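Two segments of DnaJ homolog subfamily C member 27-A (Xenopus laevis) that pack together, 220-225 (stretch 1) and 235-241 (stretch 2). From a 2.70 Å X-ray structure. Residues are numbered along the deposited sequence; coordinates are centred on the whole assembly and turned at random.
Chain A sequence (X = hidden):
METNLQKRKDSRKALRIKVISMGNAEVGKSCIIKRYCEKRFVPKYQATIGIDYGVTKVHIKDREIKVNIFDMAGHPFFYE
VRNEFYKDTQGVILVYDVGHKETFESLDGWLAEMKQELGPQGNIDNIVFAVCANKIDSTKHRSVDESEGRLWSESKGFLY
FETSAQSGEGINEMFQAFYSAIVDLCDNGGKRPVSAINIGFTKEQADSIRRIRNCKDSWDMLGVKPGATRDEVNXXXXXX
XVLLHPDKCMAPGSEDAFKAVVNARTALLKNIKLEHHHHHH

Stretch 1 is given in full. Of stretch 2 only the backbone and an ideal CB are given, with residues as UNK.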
ATOM      1  N   ASP A 220      -5.687 -21.103  23.291  1.00 73.79           N
ATOM      2  CA  ASP A 220      -5.255 -21.772  22.074  1.00 91.02           C
ATOM      3  C   ASP A 220      -5.877 -21.138  20.836  1.00 91.86           C
ATOM      4  O   ASP A 220      -5.307 -21.240  19.744  1.00 88.07           O
ATOM      5  CB  ASP A 220      -5.560 -23.271  22.177  1.00100.89           C
ATOM      6  CG  ASP A 220      -4.849 -23.929  23.370  1.00108.30           C
ATOM      7  OD1 ASP A 220      -3.727 -23.478  23.712  1.00105.42           O
ATOM      8  OD2 ASP A 220      -5.405 -24.887  23.965  1.00104.81           O
ATOM      9  N   MET A 221      -7.011 -20.451  20.985  1.00 93.37           N
ATOM     10  CA  MET A 221      -7.643 -19.819  19.833  1.00 81.35           C
ATOM     11  C   MET A 221      -6.768 -18.724  19.238  1.00 80.95           C
ATOM     12  O   MET A 221      -6.714 -18.570  18.014  1.00 82.42           O
ATOM     13  CB  MET A 221      -8.994 -19.247  20.230  1.00 68.49           C
ATOM     14  CG  MET A 221     -10.092 -19.695  19.327  1.00 68.10           C
ATOM     15  SD  MET A 221     -11.608 -18.840  19.689  1.00 67.07           S
ATOM     16  CE  MET A 221     -12.327 -19.882  20.977  1.00 61.87           C
ATOM     17  N   LEU A 222      -6.061 -17.965  20.077  1.00 83.71           N
ATOM     18  CA  LEU A 222      -5.142 -16.944  19.582  1.00 80.84           C
ATOM     19  C   LEU A 222      -3.696 -17.421  19.517  1.00 81.09           C
ATOM     20  O   LEU A 222      -2.831 -16.660  19.063  1.00 73.05           O
ATOM     21  CB  LEU A 222      -5.206 -15.678  20.445  1.00 72.77           C
ATOM     22  CG  LEU A 222      -6.532 -14.986  20.791  1.00 68.06           C
ATOM     23  CD1 LEU A 222      -6.257 -13.929  21.821  1.00 66.61           C
ATOM     24  CD2 LEU A 222      -7.198 -14.362  19.577  1.00 52.91           C
ATOM     25  N   GLY A 223      -3.411 -18.647  19.954  1.00 81.30           N
ATOM     26  CA  GLY A 223      -2.066 -19.187  19.879  1.00 85.02           C
ATOM     27  C   GLY A 223      -1.119 -18.640  20.931  1.00 88.82           C
ATOM     28  O   GLY A 223      -0.035 -18.139  20.606  1.00 92.37           O
ATOM     29  N   VAL A 224      -1.521 -18.746  22.198  1.00 79.39           N
ATOM     30  CA  VAL A 224      -0.792 -18.175  23.325  1.00 81.03           C
ATOM     31  C   VAL A 224      -1.045 -19.069  24.527  1.00 92.25           C
ATOM     32  O   VAL A 224      -2.087 -19.722  24.624  1.00 93.71           O
ATOM     33  CB  VAL A 224      -1.224 -16.721  23.647  1.00 70.73           C
ATOM     34  CG1 VAL A 224      -0.614 -15.740  22.668  1.00 70.52           C
ATOM     35  CG2 VAL A 224      -2.741 -16.605  23.651  1.00 68.87           C
ATOM     36  N   LYS A 225      -0.092 -19.112  25.435  1.00100.17           N
ATOM     37  CA  LYS A 225      -0.327 -19.977  26.581  1.00102.48           C
ATOM     38  C   LYS A 225      -0.682 -19.141  27.804  1.00 96.75           C
ATOM     39  O   LYS A 225      -0.446 -17.928  27.826  1.00 92.39           O
ATOM     40  CB  LYS A 225       0.908 -20.860  26.856  1.00108.12           C
ATOM     41  CG  LYS A 225       2.284 -20.245  26.530  1.00117.02           C
ATOM     42  CD  LYS A 225       2.592 -19.052  27.437  1.00128.62           C
ATOM     43  CE  LYS A 225       4.014 -18.520  27.284  1.00126.70           C
ATOM     44  NZ  LYS A 225       4.144 -17.223  28.023  1.00122.63           N
ATOM     45  N   UNK A 235      -1.007  -8.727  20.290  1.00 83.09           N
ATOM     46  CA  UNK A 235      -0.316  -8.908  19.022  1.00 81.97           C
ATOM     47  C   UNK A 235      -0.698 -10.213  18.350  1.00 71.12           C
ATOM     48  O   UNK A 235      -0.757 -10.272  17.117  1.00 68.26           O
ATOM     49  CB  UNK A 235       1.198  -8.857  19.234  1.00 81.97           C
ATOM     50  N   UNK A 236      -1.061 -11.227  19.129  1.00 68.13           N
ATOM     51  CA  UNK A 236      -1.694 -12.399  18.541  1.00 66.04           C
ATOM     52  C   UNK A 236      -3.017 -12.022  17.889  1.00 77.58           C
ATOM     53  O   UNK A 236      -3.306 -12.438  16.757  1.00 83.13           O
ATOM     54  CB  UNK A 236      -1.913 -13.480  19.601  1.00 66.04           C
ATOM     55  N   UNK A 237      -3.817 -11.197  18.570  1.00 67.05           N
ATOM     56  CA  UNK A 237      -5.130 -10.864  18.045  1.00 57.44           C
ATOM     57  C   UNK A 237      -5.025 -10.129  16.718  1.00 59.80           C
ATOM     58  O   UNK A 237      -5.794 -10.416  15.790  1.00 57.77           O
ATOM     59  CB  UNK A 237      -5.907 -10.018  19.056  1.00 57.44           C
ATOM     60  N   UNK A 238      -4.108  -9.161  16.602  1.00 61.02           N
ATOM     61  CA  UNK A 238      -4.136  -8.348  15.389  1.00 66.86           C
ATOM     62  C   UNK A 238      -3.712  -9.153  14.167  1.00 67.79           C
ATOM     63  O   UNK A 238      -4.165  -8.858  13.054  1.00 74.38           O
ATOM     64  CB  UNK A 238      -3.229  -7.126  15.549  1.00 66.86           C
ATOM     65  N   UNK A 239      -2.923 -10.215  14.341  1.00 58.61           N
ATOM     66  CA  UNK A 239      -2.543 -10.939  13.135  1.00 79.02           C
ATOM     67  C   UNK A 239      -3.674 -11.825  12.646  1.00 78.66           C
ATOM     68  O   UNK A 239      -3.849 -11.988  11.432  1.00 83.89           O
ATOM     69  CB  UNK A 239      -1.291 -11.780  13.389  1.00 79.02           C
ATOM     70  N   UNK A 240      -4.506 -12.302  13.570  1.00 60.80           N
ATOM     71  CA  UNK A 240      -5.726 -12.999  13.192  1.00 55.03           C
ATOM     72  C   UNK A 240      -6.776 -12.032  12.644  1.00 55.90           C
ATOM     73  O   UNK A 240      -7.480 -12.354  11.682  1.00 61.74           O
ATOM     74  CB  UNK A 240      -6.289 -13.763  14.392  1.00 55.03           C
ATOM     75  N   UNK A 241      -6.890 -10.840  13.230  1.00 56.18           N
ATOM     76  CA  UNK A 241      -7.857  -9.870  12.733  1.00 57.02           C
ATOM     77  C   UNK A 241      -7.584  -9.480  11.287  1.00 57.82           C
ATOM     78  O   UNK A 241      -8.524  -9.356  10.487  1.00 68.91           O
ATOM     79  CB  UNK A 241      -7.849  -8.621  13.617  1.00 57.02           C
TER

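Stretch 2 is helical throughout and packs mainly against L222 and V224 of stretch 1, the second of them extended. Between these two stands G223, which leaves helical angles with positive phi. The two backbones come nearest between position 236 and L222, whose CA atoms lie 5.8 Å apart, so the rules of the contact should be read outward from there.

Position 235 has helical angles, and its CA-to-CB bond leaves it out of reach of stretch 1. The contact sets no demand here beyond tolerance of a helix, and polar or charged side chains would do as well as any. The deposited residue is K235, whose CB stays 7.9 Å from V224 CG1.

Position 236 is the tightest. Its CB points toward stretch 1, and the ideal CB already sits 3.4 Å from the carbonyl O of L222 and 4.0 Å from CG1 of V224. A small side chain suits such a place: alanine most plainly, with glycine possible at the cost of apolar contact, and serine conceivable because a carbonyl O is near. The residue is A236. Its CB lies 3.4 Å from L222 O, a close contact without a hydrogen bond, and packs 4.1 Å from L222 CB and 4.0 Å from V224 CG1. One methyl thus meets both residues that flank G223.

Position 237 sends its CB sideways, 4.6 Å from L222 CD2 at the ideal position. The start of the side chain brushes a leucine methyl, while its far end is free to leave, so alanine, a longer aliphatic chain or an aromatic could all serve. It is Y237, with chi1 near 161° (t). The ring leads away from stretch 1, and the closest contact belongs to the backbone, Y237 CA to L222 CD2 at 4.3 Å.

Position 238 is out of reach, and stretch 1 makes no choice there; a polar helix former is reasonable. R238 is found, and it makes no contact with stretch 1.

At position 239 the CB points sideways into space that stretch 1 leaves empty. Many side chains would fit, long polar ones included. In K239 the end of the chain comes nearer, yet K239 NZ stays 6.7 Å from L222 O, short of contact.

Position 240 lies one turn after 236 and again points toward stretch 1, but with more room: the ideal CB is 5.3 Å from L222 CD2. That gap asks for a branched or flexible apolar chain, such as leucine, isoleucine or methionine, where alanine would leave the space unfilled. The deposited L240, in the m,t rotamer, fills it with CD1, which reaches L222 CA at 3.8 Å, L222 CD2 at 3.9 Å and the carbonyl O of M221 at 3.6 Å.

Position 241 is out of reach, so stretch 1 does not discriminate. A241 keeps the helix going, its N donating to Y237 O at 2.8 Å.

Stretch 2 235-241: KAYRKLA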
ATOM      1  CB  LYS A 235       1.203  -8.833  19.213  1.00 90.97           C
ATOM      2  CG  LYS A 235       1.740  -7.501  19.779  1.00104.72           C
ATOM      3  CD  LYS A 235       1.386  -6.201  18.984  1.00114.96           C
ATOM      4  CE  LYS A 235       1.088  -6.358  17.480  1.00119.33           C
ATOM      5  NZ  LYS A 235       0.867  -5.044  16.797  1.00115.58           N
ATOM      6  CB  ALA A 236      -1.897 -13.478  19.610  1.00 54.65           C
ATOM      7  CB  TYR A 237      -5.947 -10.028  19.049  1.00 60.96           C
ATOM      8  CG  TYR A 237      -7.084  -9.293  18.352  1.00 61.29           C
ATOM      9  CD1 TYR A 237      -8.301  -9.926  18.112  1.00 68.21           C
ATOM     10  CD2 TYR A 237      -6.920  -7.992  17.878  1.00 54.16           C
ATOM     11  CE1 TYR A 237      -9.329  -9.281  17.429  1.00 65.66           C
ATOM     12  CE2 TYR A 237      -7.940  -7.344  17.195  1.00 65.90           C
ATOM     13  CZ  TYR A 237      -9.142  -7.989  16.978  1.00 65.79           C
ATOM     14  OH  TYR A 237     -10.153  -7.338  16.309  1.00 68.23           O
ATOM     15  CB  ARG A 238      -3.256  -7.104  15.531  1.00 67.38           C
ATOM     16  CG  ARG A 238      -3.216  -6.536  16.921  1.00 65.77           C
ATOM     17  CD  ARG A 238      -2.814  -5.076  17.004  1.00 70.90           C
ATOM     18  NE  ARG A 238      -3.134  -4.583  18.343  1.00 85.85           N
ATOM     19  CZ  ARG A 238      -2.258  -4.102  19.216  1.00 91.07           C
ATOM     20  NH1 ARG A 238      -0.982  -4.026  18.892  1.00 97.06           N
ATOM     21  NH2 ARG A 238      -2.667  -3.701  20.415  1.00 93.38           N
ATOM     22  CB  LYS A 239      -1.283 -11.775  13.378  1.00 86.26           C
ATOM     23  CG  LYS A 239      -0.003 -10.960  13.382  1.00 97.93           C
ATOM     24  CD  LYS A 239       1.168 -11.718  13.979  1.00106.17           C
ATOM     25  CE  LYS A 239       0.727 -12.735  15.012  1.00112.70           C
ATOM     26  NZ  LYS A 239       1.872 -13.210  15.846  1.00117.97           N
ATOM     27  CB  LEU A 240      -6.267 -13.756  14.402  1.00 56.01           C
ATOM     28  CG  LEU A 240      -5.525 -15.048  14.732  1.00 57.23           C
ATOM     29  CD1 LEU A 240      -5.949 -15.628  16.083  1.00 59.09           C
ATOM     30  CD2 LEU A 240      -5.734 -16.056  13.614  1.00 52.35           C
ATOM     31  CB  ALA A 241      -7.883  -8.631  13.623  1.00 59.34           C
TER
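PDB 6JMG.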